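Local structure of molybdopterin biosynthesis enzyme, MoaB (Thermus thermophilus, 3MCH) at residues Ala25-Leu30 and Phe35-Tyr40; Met49-Leu54 and Arg85-Arg90; Arg55-Ala58 and Gly62-Leu65. The protein probably binds molybdopterin and acts in a step of molybdenum cofactor biosynthesis. All blocks are in the same frame, centred on the assembly; numbering follows the deposited sequence.

Contact 1 of 3, residues Ala25-Leu30 and Phe35-Tyr40; sequences AIREVL and FEVAAY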
loop_
_atom_site.group_PDB
_atom_site.type_symbol
_atom_site.label_atom_id
_atom_site.label_comp_id
_atom_site.label_asym_id
_atom_site.label_seq_id
_atom_site.Cartn_x
_atom_site.Cartn_y
_atom_site.Cartn_z
ATOM N N ALA B 25 0.588 19.233 -18.956
ATOM C CA ALA B 25 -0.622 18.779 -18.275
ATOM C C ALA B 25 -0.468 18.983 -16.771
ATOM O O ALA B 25 -1.411 19.385 -16.087
ATOM C CB ALA B 25 -0.876 17.309 -18.578
ATOM N N ILE B 26 0.726 18.699 -16.263
ATOM C CA ILE B 26 1.007 18.857 -14.844
ATOM C C ILE B 26 0.882 20.323 -14.427
ATOM O O ILE B 26 0.239 20.638 -13.428
ATOM C CB ILE B 26 2.408 18.311 -14.498
ATOM C CG1 ILE B 26 2.410 16.788 -14.700
ATOM C CG2 ILE B 26 2.781 18.690 -13.067
ATOM C CD1 ILE B 26 1.329 15.975 -13.949
ATOM N N ARG B 27 1.483 21.225 -15.196
ATOM C CA ARG B 27 1.387 22.645 -14.873
ATOM C C ARG B 27 -0.074 23.106 -14.773
ATOM O O ARG B 27 -0.427 23.909 -13.904
ATOM C CB ARG B 27 2.097 23.483 -15.936
ATOM C CG ARG B 27 3.603 23.590 -15.777
ATOM C CD ARG B 27 4.164 24.487 -16.873
ATOM N NE ARG B 27 5.608 24.689 -16.780
ATOM C CZ ARG B 27 6.199 25.644 -16.067
ATOM N NH1 ARG B 27 5.477 26.506 -15.363
ATOM N NH2 ARG B 27 7.522 25.746 -16.074
ATOM N N GLU B 28 -0.917 22.601 -15.668
ATOM C CA GLU B 28 -2.329 22.974 -15.685
ATOM C C GLU B 28 -3.049 22.584 -14.399
ATOM O O GLU B 28 -3.854 23.349 -13.871
ATOM C CB GLU B 28 -3.031 22.320 -16.877
ATOM C CG GLU B 28 -2.350 22.588 -18.209
ATOM C CD GLU B 28 -3.107 22.000 -19.387
ATOM O OE1 GLU B 28 -3.492 20.811 -19.323
ATOM O OE2 GLU B 28 -3.303 22.727 -20.384
ATOM N N VAL B 29 -2.766 21.388 -13.899
ATOM C CA VAL B 29 -3.403 20.928 -12.674
ATOM C C VAL B 29 -3.041 21.833 -11.502
ATOM O O VAL B 29 -3.889 22.158 -10.668
ATOM C CB VAL B 29 -2.976 19.484 -12.326
ATOM C CG1 VAL B 29 -3.585 19.069 -10.988
ATOM C CG2 VAL B 29 -3.419 18.532 -13.427
ATOM N N LEU B 30 -1.779 22.243 -11.453
ATOM C CA LEU B 30 -1.275 23.086 -10.373
ATOM C C LEU B 30 -1.722 24.541 -10.455
ATOM O O LEU B 30 -1.830 25.221 -9.430
ATOM C CB LEU B 30 0.253 23.025 -10.354
ATOM C CG LEU B 30 0.860 21.630 -10.191
ATOM C CD1 LEU B 30 2.373 21.711 -10.363
ATOM C CD2 LEU B 30 0.495 21.075 -8.818
ATOM N N PHE B 35 1.250 26.819 -5.695
ATOM C CA PHE B 35 2.384 26.194 -6.355
ATOM C C PHE B 35 3.059 27.117 -7.355
ATOM O O PHE B 35 2.402 27.897 -8.045
ATOM C CB PHE B 35 1.924 24.946 -7.115
ATOM C CG PHE B 35 1.170 23.964 -6.272
ATOM C CD1 PHE B 35 1.827 23.201 -5.310
ATOM C CD2 PHE B 35 -0.207 23.814 -6.424
ATOM C CE1 PHE B 35 1.124 22.299 -4.509
ATOM C CE2 PHE B 35 -0.920 22.915 -5.627
ATOM C CZ PHE B 35 -0.254 22.157 -4.669
ATOM N N GLU B 36 4.378 27.019 -7.426
ATOM C CA GLU B 36 5.147 27.782 -8.393
ATOM C C GLU B 36 6.198 26.821 -8.934
ATOM O O GLU B 36 7.006 26.267 -8.179
ATOM C CB GLU B 36 5.777 29.029 -7.756
ATOM C CG GLU B 36 6.595 28.804 -6.505
ATOM C CD GLU B 36 6.992 30.112 -5.838
ATOM O OE1 GLU B 36 6.563 31.186 -6.319
ATOM O OE2 GLU B 36 7.730 30.068 -4.828
ATOM N N VAL B 37 6.145 26.585 -10.242
ATOM C CA VAL B 37 7.076 25.672 -10.888
ATOM C C VAL B 37 8.413 26.373 -11.030
ATOM O O VAL B 37 8.570 27.288 -11.848
ATOM C CB VAL B 37 6.549 25.235 -12.272
ATOM C CG1 VAL B 37 7.552 24.309 -12.952
ATOM C CG2 VAL B 37 5.208 24.520 -12.103
ATOM N N ALA B 38 9.369 25.932 -10.218
ATOM C CA ALA B 38 10.699 26.519 -10.179
ATOM C C ALA B 38 11.747 25.728 -10.944
ATOM O O ALA B 38 12.896 26.156 -11.050
ATOM C CB ALA B 38 11.135 26.683 -8.734
ATOM N N ALA B 39 11.363 24.573 -11.470
ATOM C CA ALA B 39 12.310 23.760 -12.219
ATOM C C ALA B 39 11.619 22.755 -13.113
ATOM O O ALA B 39 10.538 22.265 -12.794
ATOM C CB ALA B 39 13.244 23.031 -11.256
ATOM N N TYR B 40 12.258 22.466 -14.242
ATOM C CA TYR B 40 11.764 21.493 -15.201
ATOM C C TYR B 40 12.950 20.914 -15.961
ATOM O O TYR B 40 13.748 21.654 -16.548
ATOM C CB TYR B 40 10.786 22.130 -16.193
ATOM C CG TYR B 40 10.579 21.288 -17.438
ATOM C CD1 TYR B 40 10.089 19.984 -17.349
ATOM C CD2 TYR B 40 10.914 21.782 -18.701
ATOM C CE1 TYR B 40 9.942 19.188 -18.489
ATOM C CE2 TYR B 40 10.770 20.995 -19.843
ATOM C CZ TYR B 40 10.285 19.702 -19.729
ATOM O OH TYR B 40 10.160 18.916 -20.853
#
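L30 and F35 both set CG anti to their carbonyl carbon (chi1 -58° and -54°), which turns the leucine branch and the phenyl ring against each other. They sit in a beta-alpha-beta unit: strand 2-9, helix 21-30 and strand 35-43. Segments 25-30 and 35-40 run nearly antiparallel here, at 151°. L30 comes over the face of the F35 ring. Its CD2 lies 3.9 Å from the ring centroid, a CH-pi contact. The two side chains cross at about a right angle. L146, P147 and L150 of helix 146-154 also pack on the ring. Further along the strand, V37 meets R27. The R27 chain is extended from CG to NE, and its guanidinium lays one face on the valine. R27 NH2 is 3.4 Å from V37 CG1, and R27 NH1 is 3.5 Å from V37 CB. No hydrogen bond joins the two segments, so the contact rests on apolar atoms and this flat cation. With an alanine here, V37 would probably lose the guanidinium lid over CB and CG1 and meet more solvent. Between the two pairs, L30 CD1 stands 4.4 Å from V37 CG2.

Contact 2 of 3, residues Met49-Leu54 and Arg85-Arg90; sequences MIKKVL and RELLDR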
loop_
_atom_site.group_PDB
_atom_site.type_symbol
_atom_site.label_atom_id
_atom_site.label_comp_id
_atom_site.label_asym_id
_atom_site.label_seq_id
_atom_site.Cartn_x
_atom_site.Cartn_y
_atom_site.Cartn_z
ATOM N N MET B 49 21.062 8.684 -13.318
ATOM C CA MET B 49 20.775 10.052 -13.715
ATOM C C MET B 49 19.513 10.594 -13.064
ATOM O O MET B 49 19.446 11.772 -12.720
ATOM C CB MET B 49 20.664 10.131 -15.231
ATOM C CG MET B 49 21.950 9.728 -15.924
ATOM S SD MET B 49 21.833 9.903 -17.695
ATOM C CE MET B 49 22.135 11.665 -17.861
ATOM N N ILE B 50 18.513 9.738 -12.899
ATOM C CA ILE B 50 17.276 10.163 -12.256
ATOM C C ILE B 50 17.629 10.581 -10.835
ATOM O O ILE B 50 17.225 11.646 -10.366
ATOM C CB ILE B 50 16.239 9.015 -12.207
ATOM C CG1 ILE B 50 15.760 8.681 -13.621
ATOM C CG2 ILE B 50 15.053 9.414 -11.327
ATOM C CD1 ILE B 50 15.021 7.351 -13.753
ATOM N N LYS B 51 18.405 9.737 -10.161
ATOM C CA LYS B 51 18.815 10.002 -8.792
ATOM C C LYS B 51 19.651 11.274 -8.639
ATOM O O LYS B 51 19.501 11.995 -7.657
ATOM C CB LYS B 51 19.572 8.788 -8.239
ATOM C CG LYS B 51 18.737 7.509 -8.277
ATOM C CD LYS B 51 19.465 6.292 -7.714
ATOM C CE LYS B 51 19.660 6.396 -6.212
ATOM N NZ LYS B 51 20.196 5.123 -5.636
ATOM N N LYS B 52 20.522 11.559 -9.604
ATOM C CA LYS B 52 21.347 12.762 -9.518
ATOM C C LYS B 52 20.480 14.018 -9.484
ATOM O O LYS B 52 20.717 14.923 -8.684
ATOM C CB LYS B 52 22.318 12.854 -10.698
ATOM C CG LYS B 52 23.206 14.090 -10.625
ATOM C CD LYS B 52 24.125 14.230 -11.826
ATOM C CE LYS B 52 24.947 15.509 -11.724
ATOM N NZ LYS B 52 25.879 15.674 -12.877
ATOM N N VAL B 53 19.477 14.066 -10.356
ATOM C CA VAL B 53 18.575 15.209 -10.417
ATOM C C VAL B 53 17.730 15.302 -9.149
ATOM O O VAL B 53 17.605 16.371 -8.561
ATOM C CB VAL B 53 17.631 15.122 -11.641
ATOM C CG1 VAL B 53 16.641 16.282 -11.621
ATOM C CG2 VAL B 53 18.443 15.152 -12.930
ATOM N N LEU B 54 17.148 14.183 -8.729
ATOM C CA LEU B 54 16.330 14.183 -7.519
ATOM C C LEU B 54 17.164 14.608 -6.319
ATOM O O LEU B 54 16.689 15.325 -5.439
ATOM C CB LEU B 54 15.737 12.790 -7.270
ATOM C CG LEU B 54 14.694 12.270 -8.261
ATOM C CD1 LEU B 54 14.239 10.876 -7.826
ATOM C CD2 LEU B 54 13.509 13.230 -8.322
ATOM N N ARG B 85 12.715 5.292 -4.634
ATOM C CA ARG B 85 12.683 4.676 -3.312
ATOM C C ARG B 85 14.041 4.707 -2.630
ATOM O O ARG B 85 14.141 4.942 -1.428
ATOM C CB ARG B 85 12.220 3.220 -3.398
ATOM C CG ARG B 85 10.785 3.019 -3.836
ATOM C CD ARG B 85 10.345 1.591 -3.525
ATOM N NE ARG B 85 10.206 1.378 -2.088
ATOM C CZ ARG B 85 10.190 0.186 -1.501
ATOM N NH1 ARG B 85 10.314 -0.919 -2.229
ATOM N NH2 ARG B 85 10.035 0.096 -0.186
ATOM N N GLU B 86 15.087 4.468 -3.411
ATOM C CA GLU B 86 16.443 4.449 -2.887
ATOM C C GLU B 86 16.911 5.789 -2.328
ATOM O O GLU B 86 17.885 5.841 -1.577
ATOM C CB GLU B 86 17.401 3.964 -3.977
ATOM C CG GLU B 86 17.228 2.487 -4.314
ATOM C CD GLU B 86 17.792 2.118 -5.674
ATOM O OE1 GLU B 86 18.856 2.650 -6.044
ATOM O OE2 GLU B 86 17.172 1.283 -6.368
ATOM N N LEU B 87 16.214 6.866 -2.683
ATOM C CA LEU B 87 16.576 8.206 -2.223
ATOM C C LEU B 87 15.669 8.746 -1.116
ATOM O O LEU B 87 15.951 9.792 -0.535
ATOM C CB LEU B 87 16.549 9.188 -3.399
ATOM C CG LEU B 87 17.547 8.996 -4.543
ATOM C CD1 LEU B 87 17.236 9.980 -5.661
ATOM C CD2 LEU B 87 18.968 9.192 -4.031
ATOM N N LEU B 88 14.585 8.036 -0.824
ATOM C CA LEU B 88 13.634 8.474 0.195
ATOM C C LEU B 88 14.014 8.121 1.623
ATOM O O LEU B 88 14.566 7.053 1.876
ATOM C CB LEU B 88 12.259 7.876 -0.092
ATOM C CG LEU B 88 11.684 8.146 -1.479
ATOM C CD1 LEU B 88 10.349 7.421 -1.619
ATOM C CD2 LEU B 88 11.526 9.643 -1.687
ATOM N N ASP B 89 13.706 9.022 2.555
ATOM C CA ASP B 89 13.983 8.773 3.967
ATOM C C ASP B 89 12.805 7.979 4.517
ATOM O O ASP B 89 12.953 7.180 5.443
ATOM C CB ASP B 89 14.120 10.082 4.750
ATOM C CG ASP B 89 15.300 10.918 4.301
ATOM O OD1 ASP B 89 16.334 10.338 3.900
ATOM O OD2 ASP B 89 15.202 12.159 4.372
ATOM N N ARG B 90 11.631 8.217 3.937
ATOM C CA ARG B 90 10.408 7.526 4.336
ATOM C C ARG B 90 9.376 7.663 3.224
ATOM O O ARG B 90 9.439 8.592 2.422
ATOM C CB ARG B 90 9.858 8.104 5.646
ATOM C CG ARG B 90 9.496 9.580 5.610
ATOM C CD ARG B 90 9.058 10.060 6.991
ATOM N NE ARG B 90 8.721 11.484 7.021
ATOM C CZ ARG B 90 9.603 12.473 6.896
ATOM N NH1 ARG B 90 10.894 12.202 6.728
ATOM N NH2 ARG B 90 9.195 13.738 6.943
#
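The E86 carboxylate is the flat group through which segment 85-90 meets K51. K51 NZ does not sit over either face of it. It reaches OE1 from the anti side, only 20° out of the carboxylate plane. The K51 NZ to E86 OE1 distance is 2.8 Å, a salt bridge with a hydrogen bond. The anti approach keeps the ammonium close to the glutamate chain, with K51 NZ 3.5 Å from E86 CB. The lysine chain bends at chi3 (69°), and this bend turns its end across E86 at about a right angle. E86 is exposed, so solvent probably weakens the charge pair.

Beside the salt bridge, L87 fits its branches against helix residues K51 and L54, three apart in sequence. L87 CD1 is 3.5 Å from K51 CA and 3.6 Å from L54 CB. L87 CD2 instead meets the lysine chain, 3.6 Å from K51 CE. The aliphatic part of K51 thus packs on the leucine while its tip holds the glutamate. E86 and L87 are the middle residues of a type I turn from R85 to L88, which presents both side chains to the helix. The turn is closed by L88 N to R85 O at 3.2 Å.

Further on, D89 and R90 form a classic beta bulge opposite V119 of strand 117-120. K51 and L54 also touch A83 and T84 of helix 80-85. I50 and V53 pack helix 47-60 onto V9 and L7 of strand 2-9.

Contact 3 of 3, residues Arg55-Ala58 and Gly62-Leu65; sequences RLWA and GLDL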
loop_
_atom_site.group_PDB
_atom_site.type_symbol
_atom_site.label_atom_id
_atom_site.label_comp_id
_atom_site.label_asym_id
_atom_site.label_seq_id
_atom_site.Cartn_x
_atom_site.Cartn_y
_atom_site.Cartn_z
ATOM N N ARG B 55 18.416 14.162 -6.294
ATOM C CA ARG B 55 19.329 14.486 -5.206
ATOM C C ARG B 55 19.616 15.985 -5.211
ATOM O O ARG B 55 19.572 16.644 -4.172
ATOM C CB ARG B 55 20.637 13.710 -5.383
ATOM C CG ARG B 55 21.507 13.643 -4.140
ATOM C CD ARG B 55 22.888 13.093 -4.477
ATOM N NE ARG B 55 22.823 11.823 -5.199
ATOM C CZ ARG B 55 22.456 10.664 -4.660
ATOM N NH1 ARG B 55 22.428 9.566 -5.404
ATOM N NH2 ARG B 55 22.128 10.596 -3.375
ATOM N N LEU B 56 19.914 16.509 -6.394
ATOM C CA LEU B 56 20.210 17.926 -6.583
ATOM C C LEU B 56 19.032 18.801 -6.164
ATOM O O LEU B 56 19.178 19.727 -5.363
ATOM C CB LEU B 56 20.521 18.198 -8.057
ATOM C CG LEU B 56 21.914 18.676 -8.473
ATOM C CD1 LEU B 56 22.961 17.652 -8.077
ATOM C CD2 LEU B 56 21.930 18.905 -9.977
ATOM N N TRP B 57 17.863 18.498 -6.719
ATOM C CA TRP B 57 16.652 19.260 -6.442
ATOM C C TRP B 57 16.235 19.282 -4.977
ATOM O O TRP B 57 15.776 20.305 -4.473
ATOM C CB TRP B 57 15.505 18.723 -7.300
ATOM C CG TRP B 57 15.619 19.096 -8.748
ATOM C CD1 TRP B 57 16.686 19.698 -9.362
ATOM C CD2 TRP B 57 14.625 18.917 -9.759
ATOM N NE1 TRP B 57 16.411 19.907 -10.691
ATOM C CE2 TRP B 57 15.152 19.439 -10.962
ATOM C CE3 TRP B 57 13.336 18.366 -9.768
ATOM C CZ2 TRP B 57 14.433 19.430 -12.161
ATOM C CZ3 TRP B 57 12.622 18.357 -10.960
ATOM C CH2 TRP B 57 13.172 18.887 -12.140
ATOM N N ALA B 58 16.394 18.158 -4.293
ATOM C CA ALA B 58 16.016 18.087 -2.894
ATOM C C ALA B 58 17.106 18.634 -1.986
ATOM O O ALA B 58 16.874 19.558 -1.211
ATOM C CB ALA B 58 15.701 16.644 -2.510
ATOM N N GLY B 62 16.627 22.644 -2.779
ATOM C CA GLY B 62 15.647 22.755 -1.713
ATOM C C GLY B 62 14.202 22.858 -2.160
ATOM O O GLY B 62 13.395 23.517 -1.503
ATOM N N LEU B 63 13.861 22.211 -3.269
ATOM C CA LEU B 63 12.483 22.267 -3.743
ATOM C C LEU B 63 11.562 21.622 -2.714
ATOM O O LEU B 63 11.968 20.734 -1.966
ATOM C CB LEU B 63 12.344 21.563 -5.094
ATOM C CG LEU B 63 13.155 22.170 -6.246
ATOM C CD1 LEU B 63 12.884 21.378 -7.507
ATOM C CD2 LEU B 63 12.786 23.632 -6.448
ATOM N N ASP B 64 10.317 22.079 -2.684
ATOM C CA ASP B 64 9.332 21.570 -1.739
ATOM C C ASP B 64 8.634 20.333 -2.277
ATOM O O ASP B 64 8.347 19.394 -1.534
ATOM C CB ASP B 64 8.293 22.653 -1.447
ATOM C CG ASP B 64 8.923 23.927 -0.916
ATOM O OD1 ASP B 64 9.775 23.823 -0.005
ATOM O OD2 ASP B 64 8.564 25.025 -1.400
ATOM N N LEU B 65 8.369 20.341 -3.577
ATOM C CA LEU B 65 7.691 19.230 -4.227
ATOM C C LEU B 65 8.378 18.838 -5.519
ATOM O O LEU B 65 8.745 19.696 -6.321
ATOM C CB LEU B 65 6.239 19.615 -4.549
ATOM C CG LEU B 65 5.413 18.590 -5.332
ATOM C CD1 LEU B 65 5.083 17.396 -4.439
ATOM C CD2 LEU B 65 4.124 19.235 -5.839
#
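L63 N gives its hydrogen to W57 O at 3.0 Å. The bond is fairly straight, 166° at the hydrogen. The L63 side chain follows the same carbonyl. Its CB and CG each lie 3.7 Å from W57 O. W57 and L63 both hold CG beside the backbone N, and in L63 (chi1 -62°) this swings the branch back toward the helix. L63 CD1 then reaches the base of the indole, 3.7 Å from W57 CB and 3.8 Å from W57 CD2. The methyl meets the ring obliquely. One residue earlier, G62 CA makes a CA-H...O contact of 3.5 Å with A58 O.

These contacts close the C-terminal end of helix 47-60, where the chain turns back toward strand 65-69. G62 is the first residue to leave helical backbone angles, and its phi is positive, 69°. The bond from L63 to W57 spans one residue more than the 6→1 bond of a Schellman motif, and a wider pi-type turn lies at 56-58. Helix 47-60 is the crossover between parallel strands 35-43 and 65-69.

Around this, the indole is held at its polar end by NE1 bonding to E41 OE2, and it packs on L7 of strand 2-9. The residue after L63, D64, forms a salt bridge from OD2 to K156 NZ, and the same OD2 accepts a hydrogen bond from R3 N.

How the contacts relate
From the N terminus, contact 1 comes first. It closes the four-residue loop between helix 21-30 and strand 35-43. The chain then enters helix 47-60, which serves both other contacts. Contact 2 closes a long loop of 30 residues, from this helix to the turn after helix 80-85. Contact 3 is nested inside that loop and shuts the short connection from the helix to strand 65-69. Contact 1 precedes both in series, and none cross. Contacts 1 and 3 touch where A39 CB packs on W57 CZ2 at 3.9 Å. Contacts 2 and 3 meet where L87 packs on R55. Contacts 1 and 2 do not touch.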